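Peptidoglycan synthetase penicillin-binding protein 3 (PDB 4YE5) probably binds penicillin and, as a member of the transpeptidase family, is thought to cross-link peptidoglycan strands during cell-wall synthesis. Local coordinates at residues Ile244-Leu256 and Ser416-Ile429. Residues are numbered along the deposited sequence; the frame is centred on the assembly and turned at random.
Sequences IAMVQDVQSGDIL and SVIANKGVKKPQRI
Asp254 and Arg428 form a single beta bridge between the hairpin of strands 242-249 and 255-260 and the chain following helix 408-419. The hairpin forms one border of the five-stranded antiparallel sheet of the penicillin-binding transpeptidase domain; its turn packs on the end of the helix while its return strand is bridged to the chain beyond. On the bridge's two flanks, Arg428 N donates to Gly253 O from above the carbonyl plane, whereas Ile255 N approaches Arg428 O almost head-on (3.0 Å). Gly253, at positive phi and without a side chain, brings its CA within 4.6 Å of Gln427 CA. Within the turn, Ser252 N donates to Asp249 OD2, an Asx motif; Ser252 OG adds a second bond from the opposite face of the carboxylate plane and accepts from Asp254 N, an ST turn.

Val250 CG1 and CG2 both lie 3.8 Å from Ala419 CB at the end of the helix. Beyond them, Lys425 stretches its extended chain past the turn and gives NZ to Gln251 O in the carbonyl plane, at 2.8 Å. Deeper in, Gln248 and Gln427 cross at about a right angle; the bond from Gln427 NE2 to Gln248 OE1 is nearly straight (2.7 Å, 169°), although the two amide planes are 59° apart. Met409 O takes a second bond from Gln427 NE2, and Asn413 OD1 accepts from Gln248 NE2, so helix 408-419 holds both buried amides in orientation. Arg428, bent at chi3 (64°), lies alongside Asp254 in a side-on salt bridge near the guanidinium plane, NE to OD1 and NH2 to OD2, both at 2.9 Å, while NH1 turns to Gln443 O.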
loop_
_atom_site.group_PDB
_atom_site.type_symbol
_atom_site.label_atom_id
_atom_site.label_comp_id
_atom_site.label_asym_id
_atom_site.label_seq_id
_atom_site.Cartn_x
_atom_site.Cartn_y
_atom_site.Cartn_z
ATOM N N ILE A 244 -5.748 -12.234 -5.231
ATOM C CA ILE A 244 -4.999 -11.269 -4.417
ATOM C C ILE A 244 -4.319 -12.040 -3.291
ATOM O O ILE A 244 -4.776 -13.112 -2.911
ATOM C CB ILE A 244 -5.916 -10.151 -3.844
ATOM C CG1 ILE A 244 -6.843 -10.688 -2.775
ATOM C CG2 ILE A 244 -6.744 -9.452 -4.951
ATOM C CD1 ILE A 244 -8.065 -9.766 -2.480
ATOM N N ALA A 245 -3.216 -11.514 -2.769
ATOM C CA ALA A 245 -2.452 -12.218 -1.745
ATOM C C ALA A 245 -1.771 -11.200 -0.875
ATOM O O ALA A 245 -1.411 -10.107 -1.345
ATOM C CB ALA A 245 -1.384 -13.113 -2.381
HETATM N N MSE A 246 -1.561 -11.564 0.381
HETATM C CA MSE A 246 -0.915 -10.672 1.335
HETATM C C MSE A 246 -0.009 -11.471 2.240
HETATM O O MSE A 246 -0.356 -12.591 2.627
HETATM C CB MSE A 246 -1.983 -9.977 2.191
HETATM C CG MSE A 246 -1.416 -9.063 3.231
HETATM SE SE MSE A 246 -2.917 -8.192 4.076
HETATM C CE MSE A 246 -1.947 -6.939 5.122
ATOM N N VAL A 247 1.150 -10.910 2.580
ATOM C CA VAL A 247 2.038 -11.536 3.550
ATOM C C VAL A 247 2.287 -10.546 4.685
ATOM O O VAL A 247 2.721 -9.415 4.441
ATOM C CB VAL A 247 3.413 -11.926 2.921
ATOM C CG1 VAL A 247 4.344 -12.486 4.016
ATOM C CG2 VAL A 247 3.238 -12.937 1.788
ATOM N N GLN A 248 2.014 -10.958 5.917
ATOM C CA GLN A 248 2.209 -10.091 7.076
ATOM C C GLN A 248 3.168 -10.712 8.103
ATOM O O GLN A 248 3.091 -11.912 8.382
ATOM C CB GLN A 248 0.839 -9.815 7.744
ATOM C CG GLN A 248 0.909 -8.970 9.020
ATOM C CD GLN A 248 -0.450 -8.473 9.450
ATOM O OE1 GLN A 248 -1.274 -8.101 8.616
ATOM N NE2 GLN A 248 -0.699 -8.473 10.748
ATOM N N ASP A 249 4.079 -9.903 8.638
ATOM C CA ASP A 249 4.962 -10.337 9.731
ATOM C C ASP A 249 4.192 -10.403 11.046
ATOM O O ASP A 249 3.675 -9.384 11.516
ATOM C CB ASP A 249 6.117 -9.360 9.925
ATOM C CG ASP A 249 7.029 -9.775 11.078
ATOM O OD1 ASP A 249 7.801 -10.741 10.903
ATOM O OD2 ASP A 249 6.965 -9.151 12.154
ATOM N N VAL A 250 4.142 -11.588 11.650
ATOM C CA VAL A 250 3.313 -11.821 12.830
ATOM C C VAL A 250 3.613 -10.878 13.985
ATOM O O VAL A 250 2.708 -10.274 14.552
ATOM C CB VAL A 250 3.428 -13.283 13.319
ATOM C CG1 VAL A 250 2.819 -13.453 14.720
ATOM C CG2 VAL A 250 2.726 -14.207 12.335
ATOM N N GLN A 251 4.876 -10.747 14.353
ATOM C CA GLN A 251 5.157 -10.027 15.591
ATOM C C GLN A 251 5.037 -8.507 15.474
ATOM O O GLN A 251 4.685 -7.842 16.439
ATOM C CB GLN A 251 6.503 -10.451 16.191
ATOM C CG GLN A 251 6.332 -11.725 17.041
ATOM C CD GLN A 251 7.638 -12.319 17.522
ATOM O OE1 GLN A 251 8.681 -11.671 17.483
ATOM N NE2 GLN A 251 7.583 -13.567 17.982
ATOM N N SER A 252 5.289 -7.961 14.286
ATOM C CA SER A 252 5.288 -6.507 14.125
ATOM C C SER A 252 4.014 -5.941 13.484
ATOM O O SER A 252 3.691 -4.777 13.683
ATOM C CB SER A 252 6.490 -6.079 13.292
ATOM O OG SER A 252 6.299 -6.524 11.944
ATOM N N GLY A 253 3.303 -6.759 12.716
ATOM C CA GLY A 253 2.200 -6.271 11.913
ATOM C C GLY A 253 2.635 -5.597 10.620
ATOM O O GLY A 253 1.817 -5.000 9.924
ATOM N N ASP A 254 3.920 -5.692 10.290
ATOM C CA ASP A 254 4.439 -5.126 9.038
ATOM C C ASP A 254 4.003 -5.908 7.821
ATOM O O ASP A 254 3.978 -7.140 7.843
ATOM C CB ASP A 254 5.960 -5.097 9.035
ATOM C CG ASP A 254 6.524 -4.020 9.927
ATOM O OD1 ASP A 254 5.727 -3.210 10.455
ATOM O OD2 ASP A 254 7.766 -3.976 10.075
ATOM N N ILE A 255 3.697 -5.184 6.747
ATOM C CA ILE A 255 3.218 -5.806 5.512
ATOM C C ILE A 255 4.370 -6.035 4.537
ATOM O O ILE A 255 4.958 -5.091 4.043
ATOM C CB ILE A 255 2.132 -4.931 4.850
ATOM C CG1 ILE A 255 0.973 -4.742 5.854
ATOM C CG2 ILE A 255 1.670 -5.558 3.517
ATOM C CD1 ILE A 255 -0.157 -3.875 5.344
ATOM N N LEU A 256 4.701 -7.296 4.276
ATOM C CA LEU A 256 5.863 -7.600 3.445
ATOM C C LEU A 256 5.508 -7.707 1.978
ATOM O O LEU A 256 6.388 -7.570 1.121
ATOM C CB LEU A 256 6.481 -8.923 3.885
ATOM C CG LEU A 256 7.609 -8.892 4.923
ATOM C CD1 LEU A 256 7.590 -7.671 5.836
ATOM C CD2 LEU A 256 7.492 -10.132 5.741
ATOM N N SER A 416 -3.947 -12.841 12.365
ATOM C CA SER A 416 -2.685 -12.574 13.054
ATOM C C SER A 416 -2.881 -12.593 14.570
ATOM O O SER A 416 -1.959 -12.940 15.321
ATOM C CB SER A 416 -2.106 -11.214 12.648
ATOM O OG SER A 416 -2.657 -10.190 13.455
ATOM N N VAL A 417 -4.079 -12.230 15.020
ATOM C CA VAL A 417 -4.362 -12.203 16.469
ATOM C C VAL A 417 -4.106 -13.577 17.093
ATOM O O VAL A 417 -3.532 -13.682 18.186
ATOM C CB VAL A 417 -5.831 -11.798 16.778
ATOM C CG1 VAL A 417 -6.175 -12.062 18.250
ATOM C CG2 VAL A 417 -6.061 -10.355 16.426
ATOM N N ILE A 418 -4.534 -14.631 16.398
ATOM C CA ILE A 418 -4.300 -15.998 16.879
ATOM C C ILE A 418 -2.807 -16.370 16.851
ATOM O O ILE A 418 -2.320 -17.152 17.674
ATOM C CB ILE A 418 -5.063 -17.047 16.012
ATOM C CG1 ILE A 418 -6.536 -16.655 15.820
ATOM C CG2 ILE A 418 -4.918 -18.436 16.583
ATOM C CD1 ILE A 418 -7.287 -16.348 17.109
ATOM N N ALA A 419 -2.102 -15.857 15.859
ATOM C CA ALA A 419 -0.658 -16.109 15.716
ATOM C C ALA A 419 0.174 -15.353 16.730
ATOM O O ALA A 419 1.293 -15.770 17.074
ATOM C CB ALA A 419 -0.209 -15.715 14.276
ATOM N N ASN A 420 -0.347 -14.209 17.170
ATOM C CA ASN A 420 0.413 -13.282 17.994
ATOM C C ASN A 420 -0.062 -13.282 19.461
ATOM O O ASN A 420 -0.149 -12.234 20.103
ATOM C CB ASN A 420 0.331 -11.865 17.399
ATOM C CG ASN A 420 1.410 -10.947 17.931
ATOM O OD1 ASN A 420 2.515 -11.386 18.210
ATOM N ND2 ASN A 420 1.091 -9.665 18.080
ATOM N N LYS A 421 -0.402 -14.462 19.967
ATOM C CA LYS A 421 -0.718 -14.640 21.388
ATOM C C LYS A 421 -1.942 -13.847 21.845
ATOM O O LYS A 421 -2.044 -13.490 23.020
ATOM C CB LYS A 421 0.501 -14.301 22.261
ATOM C CG LYS A 421 1.701 -15.227 22.009
ATOM C CD LYS A 421 2.963 -14.705 22.646
ATOM C CE LYS A 421 4.025 -15.789 22.698
ATOM N NZ LYS A 421 5.288 -15.261 23.276
ATOM N N GLY A 422 -2.855 -13.557 20.917
ATOM C CA GLY A 422 -4.116 -12.917 21.271
ATOM C C GLY A 422 -4.108 -11.403 21.190
ATOM O O GLY A 422 -5.080 -10.743 21.579
ATOM N N VAL A 423 -3.001 -10.854 20.684
ATOM C CA VAL A 423 -2.801 -9.410 20.622
ATOM C C VAL A 423 -2.957 -8.936 19.170
ATOM O O VAL A 423 -2.423 -9.546 18.240
ATOM C CB VAL A 423 -1.413 -9.004 21.170
ATOM C CG1 VAL A 423 -1.118 -7.519 20.905
ATOM C CG2 VAL A 423 -1.313 -9.310 22.679
ATOM N N LYS A 424 -3.734 -7.879 18.974
ATOM C CA LYS A 424 -3.855 -7.277 17.645
ATOM C C LYS A 424 -3.049 -5.987 17.587
ATOM O O LYS A 424 -3.263 -5.074 18.393
ATOM C CB LYS A 424 -5.322 -6.975 17.297
ATOM C CG LYS A 424 -5.502 -6.401 15.872
ATOM C CD LYS A 424 -6.946 -6.480 15.387
ATOM C CE LYS A 424 -7.836 -5.470 16.089
ATOM N NZ LYS A 424 -7.486 -4.073 15.743
ATOM N N LYS A 425 -2.122 -5.913 16.639
ATOM C CA LYS A 425 -1.393 -4.677 16.376
ATOM C C LYS A 425 -1.965 -3.907 15.198
ATOM O O LYS A 425 -2.546 -4.493 14.291
ATOM C CB LYS A 425 0.076 -4.979 16.106
ATOM C CG LYS A 425 0.873 -5.297 17.361
ATOM C CD LYS A 425 2.356 -5.205 17.074
ATOM C CE LYS A 425 3.169 -5.333 18.330
ATOM N NZ LYS A 425 4.592 -5.541 17.980
ATOM N N PRO A 426 -1.794 -2.576 15.196
ATOM C CA PRO A 426 -2.124 -1.877 13.954
ATOM C C PRO A 426 -1.146 -2.342 12.867
ATOM O O PRO A 426 0.040 -2.487 13.141
ATOM C CB PRO A 426 -1.887 -0.403 14.308
ATOM C CG PRO A 426 -0.907 -0.440 15.458
ATOM C CD PRO A 426 -1.249 -1.680 16.228
ATOM N N GLN A 427 -1.625 -2.609 11.660
ATOM C CA GLN A 427 -0.702 -2.985 10.592
ATOM C C GLN A 427 0.114 -1.788 10.149
ATOM O O GLN A 427 -0.293 -0.644 10.359
ATOM C CB GLN A 427 -1.465 -3.569 9.408
ATOM C CG GLN A 427 -2.003 -4.953 9.707
ATOM C CD GLN A 427 -3.276 -5.219 8.938
ATOM O OE1 GLN A 427 -4.215 -4.402 8.964
ATOM N NE2 GLN A 427 -3.332 -6.361 8.264
ATOM N N ARG A 428 1.261 -2.056 9.532
ATOM C CA ARG A 428 2.140 -0.982 9.058
ATOM C C ARG A 428 2.600 -1.252 7.634
ATOM O O ARG A 428 2.952 -2.374 7.304
ATOM C CB ARG A 428 3.377 -0.841 9.959
ATOM C CG ARG A 428 4.186 0.411 9.668
ATOM C CD ARG A 428 5.261 0.672 10.747
ATOM N NE ARG A 428 6.266 -0.393 10.764
ATOM C CZ ARG A 428 7.554 -0.220 11.061
ATOM N NH1 ARG A 428 8.027 0.984 11.363
ATOM N NH2 ARG A 428 8.377 -1.259 11.042
ATOM N N ILE A 429 2.597 -0.223 6.797
ATOM C CA ILE A 429 3.181 -0.345 5.479
ATOM C C ILE A 429 4.257 0.726 5.238
ATOM O O ILE A 429 5.144 0.542 4.388
ATOM C CB ILE A 429 2.104 -0.306 4.365
ATOM C CG1 ILE A 429 2.690 -0.820 3.041
ATOM C CG2 ILE A 429 1.508 1.080 4.240
ATOM C CD1 ILE A 429 1.636 -1.094 1.988
#